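PDB 6ZNW: methanosaeta concilii ACLY-B, which probably supplies the citryl-CoA-binding and cleaving part of ATP-citrate lyase, the enzyme that makes acetyl-CoA and oxaloacetate from citrate, coenzyme A and ATP. Local coordinates for residues B[9-14]-B[35-40]; B[45-50]-B[65-70]; B[82-87]-B[107-112]; B[116-121]-B[204-209]. All coordinates share one frame; numbering follows the deposited sequence.

Contact 1: residues B[9-14]-B[35-40]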
# COMPACT_ATOMS: atom_id res chain seq x y z
N PHE B 9 28.48 40.19 32.26
CA PHE B 9 27.60 40.09 31.10
C PHE B 9 27.02 41.43 30.76
O PHE B 9 26.72 42.23 31.65
CB PHE B 9 26.41 39.15 31.35
CG PHE B 9 26.69 37.91 32.14
CD1 PHE B 9 27.49 36.91 31.62
CD2 PHE B 9 26.11 37.72 33.38
CE1 PHE B 9 27.73 35.76 32.34
CE2 PHE B 9 26.36 36.56 34.10
CZ PHE B 9 27.17 35.60 33.58
N ASP B 10 26.77 41.64 29.48
CA ASP B 10 26.12 42.83 28.98
C ASP B 10 25.04 42.44 27.94
O ASP B 10 24.77 41.25 27.74
CB ASP B 10 27.15 43.84 28.44
CG ASP B 10 28.12 43.31 27.40
OD1 ASP B 10 27.68 42.54 26.53
OD2 ASP B 10 29.30 43.70 27.43
N ILE B 11 24.42 43.43 27.31
CA ILE B 11 23.38 43.19 26.30
C ILE B 11 23.95 42.60 24.98
O ILE B 11 23.20 42.17 24.12
CB ILE B 11 22.56 44.49 26.09
CG1 ILE B 11 21.15 44.17 25.55
CG2 ILE B 11 23.32 45.51 25.25
CD1 ILE B 11 20.06 44.96 26.16
N ASN B 12 25.29 42.55 24.83
CA ASN B 12 25.94 41.96 23.66
C ASN B 12 26.50 40.54 23.94
O ASN B 12 27.10 39.94 23.04
CB ASN B 12 27.05 42.88 23.16
CG ASN B 12 26.52 44.21 22.69
OD1 ASN B 12 25.74 44.28 21.73
ND2 ASN B 12 26.92 45.28 23.35
N THR B 13 26.33 40.02 25.16
CA THR B 13 26.81 38.70 25.56
C THR B 13 26.13 37.60 24.77
O THR B 13 24.90 37.56 24.68
CB THR B 13 26.59 38.53 27.07
OG1 THR B 13 27.47 39.41 27.76
CG2 THR B 13 26.82 37.10 27.54
N LYS B 14 26.93 36.71 24.18
CA LYS B 14 26.45 35.54 23.44
C LYS B 14 26.90 34.29 24.19
O LYS B 14 27.99 34.27 24.78
CB LYS B 14 26.94 35.56 21.99
CG LYS B 14 26.22 36.60 21.14
CD LYS B 14 24.84 36.13 20.73
CE LYS B 14 24.23 37.09 19.74
NZ LYS B 14 23.55 38.23 20.42
N CYS B 35 13.71 42.09 27.47
CA CYS B 35 14.77 43.09 27.64
C CYS B 35 15.03 43.89 26.36
O CYS B 35 15.95 44.71 26.35
CB CYS B 35 16.06 42.45 28.14
SG CYS B 35 15.97 41.83 29.84
N LYS B 36 14.26 43.65 25.28
CA LYS B 36 14.36 44.32 23.98
C LYS B 36 15.70 44.06 23.29
O LYS B 36 16.21 44.94 22.60
CB LYS B 36 14.05 45.83 24.05
CG LYS B 36 12.83 46.25 24.89
CD LYS B 36 11.54 45.52 24.52
CE LYS B 36 10.34 46.43 24.69
NZ LYS B 36 10.49 47.34 25.86
N ARG B 37 16.29 42.86 23.49
CA ARG B 37 17.53 42.52 22.79
C ARG B 37 17.25 42.38 21.28
O ARG B 37 16.13 42.02 20.90
CB ARG B 37 18.16 41.23 23.35
CG ARG B 37 18.86 41.45 24.69
CD ARG B 37 19.63 40.23 25.18
NE ARG B 37 20.58 39.77 24.17
CZ ARG B 37 21.81 39.34 24.44
NH1 ARG B 37 22.27 39.34 25.68
NH2 ARG B 37 22.60 38.96 23.45
N SER B 38 18.22 42.71 20.43
CA SER B 38 18.01 42.60 18.98
C SER B 38 18.08 41.16 18.51
O SER B 38 17.34 40.77 17.60
CB SER B 38 19.03 43.43 18.20
OG SER B 38 18.62 43.44 16.84
N SER B 39 18.96 40.37 19.12
CA SER B 39 19.13 38.98 18.77
C SER B 39 19.23 38.13 20.06
O SER B 39 19.53 38.65 21.15
CB SER B 39 20.37 38.80 17.89
OG SER B 39 21.57 39.05 18.60
N PRO B 40 18.97 36.82 19.96
CA PRO B 40 19.03 35.96 21.15
C PRO B 40 20.40 35.93 21.80
O PRO B 40 21.40 36.08 21.12
CB PRO B 40 18.66 34.58 20.59
CG PRO B 40 17.89 34.86 19.34
CD PRO B 40 18.55 36.05 18.76

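Contact 2: residues B[45-50]-B[65-70]. With Q5B ((3S)-citryl-Coenzyme A), chain F.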
# COMPACT_ATOMS: atom_id res chain seq x y z
N ILE B 45 23.44 25.38 20.88
CA ILE B 45 23.25 24.42 21.94
C ILE B 45 24.28 23.33 21.73
O ILE B 45 24.53 22.93 20.59
CB ILE B 45 21.82 23.83 21.88
CG1 ILE B 45 20.76 24.93 22.04
CG2 ILE B 45 21.61 22.69 22.89
CD1 ILE B 45 19.57 24.68 21.23
N ILE B 46 24.90 22.85 22.81
CA ILE B 46 25.83 21.74 22.70
C ILE B 46 25.10 20.50 23.23
O ILE B 46 24.76 20.44 24.40
CB ILE B 46 27.20 22.02 23.36
CG1 ILE B 46 27.75 23.39 22.87
CG2 ILE B 46 28.19 20.89 23.05
CD1 ILE B 46 28.78 24.02 23.73
N ASN B 47 24.74 19.59 22.33
CA ASN B 47 24.03 18.36 22.65
C ASN B 47 24.96 17.19 22.31
O ASN B 47 25.14 16.85 21.14
CB ASN B 47 22.73 18.29 21.85
CG ASN B 47 21.81 17.14 22.23
OD1 ASN B 47 22.17 16.25 23.01
ND2 ASN B 47 20.60 17.15 21.69
N PRO B 48 25.59 16.58 23.33
CA PRO B 48 26.54 15.49 23.06
C PRO B 48 25.95 14.27 22.35
O PRO B 48 26.67 13.52 21.69
CB PRO B 48 27.13 15.14 24.44
CG PRO B 48 26.25 15.78 25.43
CD PRO B 48 25.51 16.91 24.77
N SER B 49 24.64 14.10 22.45
CA SER B 49 23.96 12.98 21.83
C SER B 49 23.60 13.22 20.36
O SER B 49 23.44 12.25 19.61
CB SER B 49 22.69 12.67 22.62
OG SER B 49 21.83 11.74 21.98
N ARG B 50 23.40 14.49 19.96
CA ARG B 50 22.93 14.77 18.60
C ARG B 50 23.28 16.16 18.10
O ARG B 50 23.11 17.15 18.82
CB ARG B 50 21.38 14.73 18.62
CG ARG B 50 20.71 13.52 17.99
CD ARG B 50 19.20 13.57 18.22
NE ARG B 50 18.47 14.00 17.02
CZ ARG B 50 17.33 14.70 17.05
NH1 ARG B 50 16.78 15.06 18.20
NH2 ARG B 50 16.74 15.05 15.91
N LEU B 65 17.65 27.31 16.46
CA LEU B 65 18.97 27.40 17.08
C LEU B 65 19.77 26.18 16.62
O LEU B 65 19.26 25.05 16.63
CB LEU B 65 18.90 27.43 18.61
CG LEU B 65 18.28 28.68 19.24
CD1 LEU B 65 18.30 28.59 20.74
CD2 LEU B 65 19.02 29.93 18.82
N PRO B 66 21.02 26.40 16.17
CA PRO B 66 21.86 25.25 15.76
C PRO B 66 22.30 24.41 16.96
O PRO B 66 22.46 24.94 18.05
CB PRO B 66 23.05 25.91 15.06
CG PRO B 66 23.10 27.30 15.60
CD PRO B 66 21.75 27.68 16.10
N MET B 67 22.47 23.10 16.77
CA MET B 67 22.88 22.18 17.83
C MET B 67 24.13 21.44 17.38
O MET B 67 24.10 20.80 16.32
CB MET B 67 21.81 21.10 18.10
CG MET B 67 20.57 21.55 18.77
SD MET B 67 19.82 20.17 19.70
CE MET B 67 19.59 18.95 18.44
N TYR B 68 25.20 21.51 18.19
CA TYR B 68 26.49 20.87 17.92
C TYR B 68 26.79 19.75 18.91
O TYR B 68 26.39 19.85 20.07
CB TYR B 68 27.62 21.90 17.97
CG TYR B 68 27.52 22.90 16.84
CD1 TYR B 68 27.94 22.57 15.56
CD2 TYR B 68 26.96 24.15 17.04
CE1 TYR B 68 27.81 23.47 14.51
CE2 TYR B 68 26.84 25.06 16.00
CZ TYR B 68 27.28 24.72 14.73
OH TYR B 68 27.16 25.62 13.71
N LYS B 69 27.51 18.72 18.48
CA LYS B 69 27.85 17.61 19.36
C LYS B 69 28.94 17.95 20.39
O LYS B 69 28.92 17.41 21.49
CB LYS B 69 28.25 16.35 18.57
CG LYS B 69 27.11 15.36 18.35
CD LYS B 69 27.63 13.98 18.00
CE LYS B 69 26.74 13.30 16.98
NZ LYS B 69 26.79 11.83 17.12
N THR B 70 29.93 18.79 20.02
CA THR B 70 31.05 19.10 20.92
C THR B 70 31.25 20.60 21.16
O THR B 70 30.79 21.42 20.37
CB THR B 70 32.35 18.45 20.41
OG1 THR B 70 32.88 19.21 19.31
CG2 THR B 70 32.19 16.99 20.01
N Q5B F . 16.14 7.03 23.84
C Q5B F . 10.18 5.93 19.14
O Q5B F . 10.80 8.10 20.74
C1 Q5B F . 10.42 5.73 20.64
C10 Q5B F . 15.73 4.96 23.22
C11 Q5B F . 16.69 5.78 23.79
C12 Q5B F . 18.11 4.10 24.01
C13 Q5B F . 16.07 3.61 23.05
C14 Q5B F . 11.92 5.39 20.89
C15 Q5B F . 12.47 4.25 20.04
C16 Q5B F . 13.01 1.86 19.90
C17 Q5B F . 11.94 1.39 18.93
C18 Q5B F . 10.83 0.64 19.62
C19 Q5B F . 8.43 0.19 19.73
C2 Q5B F . 9.50 4.61 21.16
C20 Q5B F . 7.57 1.03 20.66
C21 Q5B F . 5.04 0.37 19.78
C22 Q5B F . 3.62 -0.09 19.99
C23 Q5B F . 2.68 0.90 20.69
C24 Q5B F . 3.03 2.36 20.34
C25 Q5B F . 2.35 3.53 21.07
C26 Q5B F . 1.24 0.57 20.24
C3 Q5B F . 10.06 7.04 21.33
C4 Q5B F . 14.49 10.51 23.45
C5 Q5B F . 15.75 10.37 24.29
C6 Q5B F . 17.10 10.49 23.58
C7 Q5B F . 17.37 9.06 23.12
C8 Q5B F . 16.78 8.26 24.28
C9 Q5B F . 14.88 6.91 23.31
N1 Q5B F . 14.58 5.69 22.93
N2 Q5B F . 17.91 5.41 24.21
N3 Q5B F . 17.29 3.21 23.46
N4 Q5B F . 15.27 2.72 22.46
N5 Q5B F . 12.59 3.05 20.63
N6 Q5B F . 9.59 0.92 19.24
O1 Q5B F . 10.09 9.96 22.33
O10 Q5B F . 18.72 13.28 24.35
O11 Q5B F . 19.93 11.73 26.08
O12 Q5B F . 20.14 11.28 23.58
O13 Q5B F . 12.77 4.45 18.85
O14 Q5B F . 11.08 -0.23 20.46
O15 Q5B F . 5.43 0.88 18.78
O16 Q5B F . 2.81 4.68 20.99
O17 Q5B F . 1.26 3.24 21.79
O18 Q5B F . 0.67 1.19 19.38
O19 Q5B F . 0.74 -0.55 20.78
O2 Q5B F . 10.66 10.32 19.79
O20 Q5B F . 2.83 0.74 22.10
O21 Q5B F . 12.14 5.18 22.28
O3 Q5B F . 12.44 9.75 21.51
O4 Q5B F . 14.29 8.86 19.88
O5 Q5B F . 13.75 11.34 20.01
O6 Q5B F . 14.79 10.23 22.06
O7 Q5B F . 15.80 9.07 24.91
O8 Q5B F . 18.72 8.71 22.85
O9 Q5B F . 18.01 10.77 24.67
P Q5B F . 10.90 9.61 21.12
P1 Q5B F . 13.83 9.99 20.76
P2 Q5B F . 19.21 11.85 24.69
S Q5B F . 6.07 0.11 21.17

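Contact 3: residues B[82-87]-B[107-112]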
# COMPACT_ATOMS: atom_id res chain seq x y z
N ASP B 82 31.16 33.92 24.37
CA ASP B 82 32.17 33.82 25.42
C ASP B 82 31.65 33.26 26.75
O ASP B 82 32.40 33.22 27.72
CB ASP B 82 32.86 35.18 25.64
CG ASP B 82 32.09 36.21 26.45
OD1 ASP B 82 30.84 36.21 26.36
OD2 ASP B 82 32.73 37.02 27.14
N VAL B 83 30.39 32.83 26.81
CA VAL B 83 29.80 32.26 28.01
C VAL B 83 29.29 30.86 27.71
O VAL B 83 28.77 30.62 26.62
CB VAL B 83 28.63 33.15 28.53
CG1 VAL B 83 27.88 32.49 29.69
CG2 VAL B 83 29.12 34.54 28.94
N MET B 84 29.44 29.93 28.66
CA MET B 84 28.86 28.61 28.52
C MET B 84 28.05 28.29 29.75
O MET B 84 28.57 28.28 30.86
CB MET B 84 29.87 27.49 28.23
CG MET B 84 29.18 26.16 27.98
SD MET B 84 30.28 24.81 27.49
CE MET B 84 30.60 24.03 29.11
N VAL B 85 26.75 28.04 29.55
CA VAL B 85 25.84 27.64 30.62
C VAL B 85 25.88 26.12 30.60
O VAL B 85 25.38 25.50 29.67
CB VAL B 85 24.43 28.23 30.41
CG1 VAL B 85 23.52 27.84 31.57
CG2 VAL B 85 24.49 29.75 30.26
N ASN B 86 26.57 25.53 31.58
CA ASN B 86 26.82 24.10 31.65
C ASN B 86 25.81 23.32 32.49
O ASN B 86 25.82 23.38 33.73
CB ASN B 86 28.26 23.87 32.16
CG ASN B 86 28.80 22.48 31.99
OD1 ASN B 86 28.11 21.59 31.52
ND2 ASN B 86 30.04 22.27 32.36
N PHE B 87 24.95 22.57 31.82
CA PHE B 87 23.95 21.72 32.47
C PHE B 87 24.40 20.26 32.55
O PHE B 87 23.56 19.40 32.81
CB PHE B 87 22.58 21.82 31.78
CG PHE B 87 21.84 23.11 32.05
CD1 PHE B 87 21.20 23.33 33.26
CD2 PHE B 87 21.77 24.10 31.08
CE1 PHE B 87 20.55 24.52 33.51
CE2 PHE B 87 21.08 25.28 31.33
CZ PHE B 87 20.49 25.49 32.55
N ARG B 107 35.14 32.73 28.10
CA ARG B 107 35.64 33.47 29.26
C ARG B 107 34.90 33.11 30.57
O ARG B 107 35.52 33.10 31.64
CB ARG B 107 35.53 34.97 28.96
CG ARG B 107 35.97 35.91 30.08
CD ARG B 107 35.89 37.35 29.61
NE ARG B 107 35.17 38.22 30.55
CZ ARG B 107 33.93 38.67 30.36
NH1 ARG B 107 33.26 38.34 29.26
NH2 ARG B 107 33.35 39.44 31.26
N ILE B 108 33.59 32.82 30.49
CA ILE B 108 32.78 32.48 31.67
C ILE B 108 32.10 31.12 31.51
O ILE B 108 31.54 30.82 30.46
CB ILE B 108 31.73 33.60 31.95
CG1 ILE B 108 32.40 34.97 32.14
CG2 ILE B 108 30.82 33.27 33.15
CD1 ILE B 108 31.70 36.05 31.49
N VAL B 109 32.13 30.30 32.57
CA VAL B 109 31.42 29.02 32.59
C VAL B 109 30.58 28.98 33.87
O VAL B 109 31.10 29.21 34.96
CB VAL B 109 32.32 27.77 32.46
CG1 VAL B 109 31.47 26.51 32.34
CG2 VAL B 109 33.28 27.88 31.28
N ALA B 110 29.28 28.71 33.73
CA ALA B 110 28.39 28.57 34.87
C ALA B 110 28.12 27.08 35.03
O ALA B 110 27.64 26.45 34.10
CB ALA B 110 27.10 29.33 34.63
N VAL B 111 28.50 26.50 36.18
CA VAL B 111 28.34 25.08 36.47
C VAL B 111 27.13 24.88 37.37
O VAL B 111 27.15 25.30 38.52
CB VAL B 111 29.61 24.48 37.10
CG1 VAL B 111 29.48 22.96 37.24
CG2 VAL B 111 30.85 24.85 36.29
N ILE B 112 26.09 24.24 36.84
CA ILE B 112 24.83 24.05 37.55
C ILE B 112 24.86 22.82 38.50
O ILE B 112 24.28 22.86 39.59
CB ILE B 112 23.64 23.99 36.50
CG1 ILE B 112 23.23 25.40 35.99
CG2 ILE B 112 22.41 23.29 37.05
CD1 ILE B 112 24.28 26.28 35.37
O HOH W 1 26.66 21.45 35.45

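Contact 4: residues B[116-121]-B[204-209]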
# COMPACT_ATOMS: atom_id res chain seq x y z
N VAL B 116 29.52 17.81 42.77
CA VAL B 116 30.84 17.83 42.14
C VAL B 116 31.91 17.74 43.24
O VAL B 116 31.86 18.50 44.21
CB VAL B 116 31.01 19.11 41.28
CG1 VAL B 116 32.43 19.22 40.72
CG2 VAL B 116 29.97 19.18 40.16
N PRO B 117 32.89 16.81 43.12
CA PRO B 117 33.94 16.71 44.14
C PRO B 117 34.64 18.02 44.46
O PRO B 117 34.80 18.88 43.58
CB PRO B 117 34.94 15.71 43.53
CG PRO B 117 34.14 14.90 42.62
CD PRO B 117 33.09 15.82 42.05
N GLU B 118 35.04 18.19 45.73
CA GLU B 118 35.72 19.39 46.19
C GLU B 118 37.04 19.60 45.45
O GLU B 118 37.37 20.74 45.12
CB GLU B 118 35.88 19.38 47.72
CG GLU B 118 34.55 19.59 48.43
CD GLU B 118 34.47 19.28 49.91
OE1 GLU B 118 35.54 19.08 50.54
OE2 GLU B 118 33.34 19.24 50.45
N ARG B 119 37.76 18.50 45.15
CA ARG B 119 39.03 18.56 44.43
C ARG B 119 38.85 19.08 43.01
O ARG B 119 39.64 19.91 42.56
CB ARG B 119 39.76 17.20 44.44
CG ARG B 119 41.02 17.23 43.58
CD ARG B 119 42.02 16.14 43.81
NE ARG B 119 43.16 16.33 42.92
CZ ARG B 119 44.21 17.11 43.19
NH1 ARG B 119 45.20 17.23 42.32
NH2 ARG B 119 44.28 17.77 44.35
N GLN B 120 37.81 18.62 42.32
CA GLN B 120 37.50 19.05 40.96
C GLN B 120 37.18 20.55 40.93
O GLN B 120 37.71 21.26 40.07
CB GLN B 120 36.32 18.24 40.40
CG GLN B 120 36.70 16.83 39.99
CD GLN B 120 35.53 16.03 39.47
OE1 GLN B 120 34.49 16.57 39.08
NE2 GLN B 120 35.67 14.72 39.47
N SER B 121 36.39 21.04 41.89
CA SER B 121 36.06 22.45 42.02
C SER B 121 37.30 23.29 42.31
O SER B 121 37.44 24.38 41.74
CB SER B 121 35.01 22.66 43.10
OG SER B 121 33.80 22.01 42.73
N GLY B 204 26.65 26.62 46.96
CA GLY B 204 26.86 26.30 48.37
C GLY B 204 27.97 25.32 48.68
O GLY B 204 28.09 24.85 49.82
N ASP B 205 28.80 24.98 47.67
CA ASP B 205 29.92 24.06 47.88
C ASP B 205 31.03 24.77 48.68
O ASP B 205 31.17 26.00 48.54
CB ASP B 205 30.44 23.51 46.54
CG ASP B 205 29.45 22.61 45.80
OD1 ASP B 205 28.46 22.17 46.43
OD2 ASP B 205 29.68 22.34 44.60
N ARG B 206 31.81 24.05 49.53
CA ARG B 206 32.80 24.76 50.36
C ARG B 206 34.03 25.23 49.55
O ARG B 206 34.70 26.15 49.99
CB ARG B 206 33.16 24.09 51.69
CG ARG B 206 34.06 22.89 51.74
CD ARG B 206 34.55 22.66 53.18
NE ARG B 206 33.45 22.32 54.08
CZ ARG B 206 33.24 22.86 55.28
NH1 ARG B 206 32.20 22.49 56.01
NH2 ARG B 206 34.08 23.78 55.75
N TYR B 207 34.23 24.73 48.31
CA TYR B 207 35.30 25.23 47.43
C TYR B 207 34.65 25.66 46.11
O TYR B 207 34.49 24.85 45.21
CB TYR B 207 36.39 24.17 47.19
CG TYR B 207 37.05 23.75 48.48
CD1 TYR B 207 38.04 24.54 49.06
CD2 TYR B 207 36.64 22.62 49.17
CE1 TYR B 207 38.60 24.20 50.29
CE2 TYR B 207 37.20 22.26 50.39
CZ TYR B 207 38.18 23.06 50.95
OH TYR B 207 38.73 22.72 52.16
N PRO B 208 34.19 26.93 46.01
CA PRO B 208 33.51 27.35 44.76
C PRO B 208 34.48 27.73 43.64
O PRO B 208 35.67 27.91 43.88
CB PRO B 208 32.67 28.54 45.23
CG PRO B 208 33.47 29.14 46.36
CD PRO B 208 34.27 28.02 47.00
N GLY B 209 33.96 27.85 42.43
CA GLY B 209 34.73 28.28 41.26
C GLY B 209 35.15 29.73 41.40
O GLY B 209 36.24 30.12 40.96
O HOH W 2 32.05 21.05 44.50

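Contact 1: residues B[9-14]-B[35-40]
The carbonyl oxygen of Thr13 is held by the guanidinium of Arg37: NH2 lies 3.0 Å from Thr13 O, and NH1 adds a weaker bond. Thr13 O sits at the edge of the guanidinium, near its plane, while the NH2 donor stands above the plane of the Thr13 carbonyl. A second carbonyl comes in from another direction, with Ile11 O over the centre of one guanidinium face, 3.2 Å from Arg37 CZ. The N-H groups do not point at it. A bend at chi3 (54°) turns the head of Arg37 into this loop, and its aliphatic part runs antiparallel beside Ile11, CG1 of Ile11 meeting CG of Arg37 at 3.7 Å. Alongside, Lys14 NZ reaches across to Ser39 OG at 2.8 Å and to Pro40 O at 3.1 Å. This leaves Lys14 NZ only 3.3 Å from Arg37 NH2, two like charges whose mutual cost is probably eased by the oxygens around them. The loop itself is a type I turn from Asp10 to Thr13, stiffened by an Asx turn in which Asp10 OD1 accepts from Asn12 N. Residues 35-40 leave helix 22-34 through a Schellman motif at Lys36. The contact therefore ties the chain just ahead of strand 15-18 to the link between helix 22-34 and strand 42-46; Ala148 O takes a further bond from Arg37 NH1, and Thr13 packs on Val83 of strand 83-86.

Contact 2: residues B[45-50]-B[65-70]
The amide of Asn47 lies side by side with the Met67 side chain, both pointing the same way, ND2 being 3.7 Å from Met67 SD. The other flat group, the Tyr68 ring, has Ile45 O lying obliquely to it at longer range and packs against Ala74 and Ala77 of helix 71-77. Asn47 reaches the thioether because its CG stands opposite the backbone N (chi1 -172°), and the Met67 chain bends at chi3 to bring CE near Arg50 O. Ile45 CB touches Met67 CG, and the Ile45 and Leu65 side chains cross at about a right angle, Ile45 CD1 3.9 Å from Leu65 CB. Backbone bonds join the strands in parallel register, Ile45 N to Pro66 O and Tyr68 N to Ile45 O, and a third, Asn47 N to Tyr68 O at 2.8 Å, carries the pairing one residue past strand 42-46. Strands 42-46 and 61-68 are neighbours in the mixed sheet of the N-terminal domain, consistent with the CoA-binding domain of succinyl-CoA synthetases. Past the last bridge a type I turn from Asn47 to Arg50 carries Ser49 to the 3'-phosphate of citryl-CoA. Ser49 OG is modelled 2.4 Å from O12 of the ligand, so short that its placing is doubtful. Arg597 of the second subunit and His415, His490, Arg501 and Arg580 of the third also bind this ligand.

Contact 3: residues B[82-87]-B[107-112]
Arg107, just ahead of strand 108-111, makes a salt bridge: its NH1 lies 2.6 Å from Asp82 OD2, which meets the guanidinium edge near its plane, though the bond is bent and weak as a hydrogen bond. The two side chains run alongside, their planes 28° apart, and Ile108 CD1 rests over one guanidinium face, toward its rim. Arg107 N and Ile108 N both donate to Asp82 O, at 2.8 and 3.0 Å, so that one carbonyl starts the pairing. Ile108 CD1 also touches Val83 CG2 at 3.9 Å. Val109 follows on the opposite side of the sheet, its CG1 near Met84 CE and Asn86 CB. Ala110 N donates to Met84 O, and Ala110 O accepts from Asn86 N at 2.9 Å. Ile112 N donates to Asn86 O at 3.2 Å, where a water also donates to Asn86 O, while Ile112 CG1 lies obliquely against the Phe87 ring, 3.8 Å from CE1. The parallel strands form a beta-alpha-beta unit with helix 93-102, whose Thr97 and Ala100 pack on Val109 and whose Thr96 and Thr97 hold Asn86 ND2; strands 15-18 and 134-136 continue the sheet beyond 83-86 and 108-111.

Contact 4: residues B[116-121]-B[204-209]
Glu118 and Tyr207 make the close-packed half of this contact. The aliphatic part of Glu118 meets one edge of the tyrosine ring, CG near the ring plane and CB 3.6 Å from Tyr207 CD2, while the carboxylate is turned 55° to the ring and brings OE1 to 3.6 Å from CE2. With CG opposite its own carbonyl carbon (chi1 -61°), the Tyr207 ring lies beside Glu118 at the start of helix 118-130. Ser121 CB presses on Tyr207 O at 3.1 Å. The other half is wet. Here Asp205 and the helix start make no direct hydrogen bond but share a water, which donates to Val116 O (2.6 Å) and Asp205 OD2 (2.7 Å) and accepts from Ser121 OG (2.7 Å). Three partners thus fix this water. Glu118 OE1 bonds Gln3 and Tyr207 OH bonds Ser124 O, both of the citrate lyase chain, while Arg206 bonds Lys279 O through NH1 and forms a salt bridge with Glu285 through NH2. Glu118 OE2 and Arg206 NE stay 4.8 Å apart, so the two segments are joined by van der Waals contact and one water, the polar ends of Glu118 and Tyr207 being spent on the partner chain.

Following the chain from its N terminus, contact 1 closes the loop around strand 15-18 and helix 22-34, contact 2 then closes a hairpin-bearing stretch of strands, and contact 3 closes the crossover through helix 93-102. Contact 4 spans the longest sequence separation, 83 residues, from helix 118-130 to a loop leading into helix 212-221. All four run in series; none nests in or crosses another. Contacts 1, 2 and 3 belong to the N-terminal sheet region: Lys14 O probably bonds Asp82 N, and Ile46 CD1 packs on Met84 SD. Contact 4 joins that domain to the CoA-ligase family region and lies about 15 Å from contact 3, centre to centre, following it closely in the sequence.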